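Local coordinates for beta-carbonic anhydrase (Methanothermobacter thermautotrophicus, PDB 1G5C), which catalyses the reversible hydration of carbon dioxide to bicarbonate and a proton, probably through a zinc-bound water or hydroxide, at residues D39-A44 against L154-N159. Numbering follows the deposited sequence.
Sequences DLLERA and LIIDIN
Leu40, Leu41 and Ala44 meet Ile156 and Ile158 from a helical turn that carries the flat guanidinium of Arg43, which has Glu42 CB 3.3 Å above the centre of one face and the carboxylate of Asp39 at its edge. Arg43 NH1 reaches Asp39 OD1 at 2.9 Å in a salt bridge; Asp39 OD1 lies almost in the guanidinium plane of Arg43, whereas NH1 meets that oxygen from above the carboxylate plane, 39° out of it. Arg43 NH2 makes a second salt bridge, to Asp39 OD2 of the second subunit, so the guanidinium joins the two chains. Past the end of strand 150-156, the Asp157 carboxylate takes the backbone N of Asn159 on OD1 at 2.8 Å, nearly in line with its C-O bond; this is an Asx turn.

The side chains that meet across the contact are apolar. Ile156 holds CG1 anti to its backbone N (chi1 -171°), and with chi2 also extended its CD1 is carried straight out to the helix. There CD1 sits 3.6 Å from Ala44 CB and 3.9 Å from Leu41 CD1, touching both at once. In the beta-class carbonic anhydrase fold, here the short helix 40-45 packs against the end of strand 150-156, which belongs to the central sheet. Ile156 and Ile158 also pack on His87, which ligates the zinc with Cys32 and Cys90, and the Ile158 side chain lies about 7 Å from the metal.

One helical turn before Ala44, Leu40 brings CD2 to 3.4 Å from Ile158 O, a methyl group against a backbone carbonyl. That oxygen also receives a weak hydrogen bond from Arg49 of the second subunit, on which Leu40 packs as well.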
loop_
_atom_site.group_PDB
_atom_site.type_symbol
_atom_site.label_atom_id
_atom_site.label_comp_id
_atom_site.label_asym_id
_atom_site.label_seq_id
_atom_site.Cartn_x
_atom_site.Cartn_y
_atom_site.Cartn_z
ATOM N N ASP A 39 2.348 -14.204 0.217
ATOM C CA ASP A 39 1.859 -15.524 0.638
ATOM C C ASP A 39 2.320 -15.874 2.050
ATOM O O ASP A 39 1.511 -16.115 2.941
ATOM C CB ASP A 39 2.343 -16.626 -0.339
ATOM C CG ASP A 39 1.322 -17.769 -0.513
ATOM O OD1 ASP A 39 0.481 -17.978 0.389
ATOM O OD2 ASP A 39 1.365 -18.473 -1.562
ATOM N N LEU A 40 3.630 -15.911 2.259
ATOM C CA LEU A 40 4.174 -16.245 3.574
ATOM C C LEU A 40 3.615 -15.377 4.715
ATOM O O LEU A 40 3.221 -15.894 5.767
ATOM C CB LEU A 40 5.698 -16.125 3.551
ATOM C CG LEU A 40 6.468 -16.406 4.849
ATOM C CD1 LEU A 40 6.130 -17.795 5.399
ATOM C CD2 LEU A 40 7.946 -16.326 4.559
ATOM N N LEU A 41 3.563 -14.065 4.506
ATOM C CA LEU A 41 3.079 -13.168 5.559
ATOM C C LEU A 41 1.617 -13.441 5.920
ATOM O O LEU A 41 1.246 -13.481 7.107
ATOM C CB LEU A 41 3.251 -11.710 5.128
ATOM C CG LEU A 41 2.876 -10.658 6.182
ATOM C CD1 LEU A 41 3.648 -10.900 7.499
ATOM C CD2 LEU A 41 3.175 -9.264 5.613
ATOM N N GLU A 42 0.788 -13.613 4.899
ATOM C CA GLU A 42 -0.619 -13.920 5.111
ATOM C C GLU A 42 -0.780 -15.199 5.941
ATOM O O GLU A 42 -1.514 -15.212 6.916
ATOM C CB GLU A 42 -1.336 -14.116 3.772
ATOM C CG GLU A 42 -1.521 -12.851 2.944
ATOM C CD GLU A 42 -0.254 -12.386 2.257
ATOM O OE1 GLU A 42 0.572 -13.233 1.880
ATOM O OE2 GLU A 42 -0.091 -11.165 2.081
ATOM N N ARG A 43 -0.119 -16.281 5.526
ATOM C CA ARG A 43 -0.199 -17.560 6.252
ATOM C C ARG A 43 0.387 -17.404 7.664
ATOM O O ARG A 43 -0.151 -17.922 8.635
ATOM C CB ARG A 43 0.572 -18.657 5.492
ATOM C CG ARG A 43 -0.242 -19.433 4.412
ATOM C CD ARG A 43 -0.680 -18.557 3.255
ATOM N NE ARG A 43 -1.949 -17.859 3.492
ATOM C CZ ARG A 43 -2.513 -17.042 2.604
ATOM N NH1 ARG A 43 -1.915 -16.821 1.433
ATOM N NH2 ARG A 43 -3.678 -16.460 2.867
ATOM N N ALA A 44 1.479 -16.663 7.777
ATOM C CA ALA A 44 2.117 -16.478 9.072
ATOM C C ALA A 44 1.207 -15.716 10.067
ATOM O O ALA A 44 1.247 -15.968 11.271
ATOM C CB ALA A 44 3.467 -15.747 8.888
ATOM N N LEU A 154 6.044 -5.705 15.093
ATOM C CA LEU A 154 6.532 -7.073 15.043
ATOM C C LEU A 154 7.588 -7.165 13.973
ATOM O O LEU A 154 7.673 -6.306 13.097
ATOM C CB LEU A 154 5.404 -8.048 14.639
ATOM C CG LEU A 154 4.072 -8.070 15.390
ATOM C CD1 LEU A 154 3.125 -9.077 14.731
ATOM C CD2 LEU A 154 4.309 -8.435 16.831
ATOM N N ILE A 155 8.407 -8.206 14.063
ATOM C CA ILE A 155 9.374 -8.465 13.024
ATOM C C ILE A 155 9.228 -9.951 12.696
ATOM O O ILE A 155 9.132 -10.794 13.604
ATOM C CB ILE A 155 10.819 -8.139 13.438
ATOM C CG1 ILE A 155 11.732 -8.379 12.232
ATOM C CG2 ILE A 155 11.245 -8.982 14.617
ATOM C CD1 ILE A 155 13.128 -7.790 12.363
ATOM N N ILE A 156 9.175 -10.269 11.406
ATOM C CA ILE A 156 9.031 -11.656 10.983
ATOM C C ILE A 156 10.327 -12.199 10.369
ATOM O O ILE A 156 11.029 -11.477 9.668
ATOM C CB ILE A 156 7.875 -11.798 9.932
ATOM C CG1 ILE A 156 7.591 -13.276 9.657
ATOM C CG2 ILE A 156 8.253 -11.090 8.607
ATOM C CD1 ILE A 156 6.320 -13.501 8.786
ATOM N N ASP A 157 10.644 -13.465 10.652
ATOM C CA ASP A 157 11.817 -14.118 10.061
ATOM C C ASP A 157 11.426 -14.340 8.597
ATOM O O ASP A 157 10.474 -15.066 8.316
ATOM C CB ASP A 157 12.079 -15.472 10.735
ATOM C CG ASP A 157 13.316 -16.174 10.178
ATOM O OD1 ASP A 157 13.381 -16.426 8.945
ATOM O OD2 ASP A 157 14.230 -16.472 10.971
ATOM N N ILE A 158 12.163 -13.741 7.667
ATOM C CA ILE A 158 11.818 -13.841 6.261
ATOM C C ILE A 158 11.859 -15.253 5.649
ATOM O O ILE A 158 11.255 -15.507 4.599
ATOM C CB ILE A 158 12.683 -12.845 5.427
ATOM C CG1 ILE A 158 12.042 -12.610 4.049
ATOM C CG2 ILE A 158 14.125 -13.359 5.285
ATOM C CD1 ILE A 158 10.630 -12.003 4.106
ATOM N N ASN A 159 12.530 -16.185 6.310
ATOM C CA ASN A 159 12.589 -17.537 5.776
ATOM C C ASN A 159 11.630 -18.524 6.430
ATOM O O ASN A 159 11.157 -19.449 5.777
ATOM C CB ASN A 159 14.018 -18.075 5.879
ATOM C CG ASN A 159 15.016 -17.193 5.156
ATOM O OD1 ASN A 159 14.871 -16.925 3.965
ATOM N ND2 ASN A 159 16.025 -16.728 5.876
#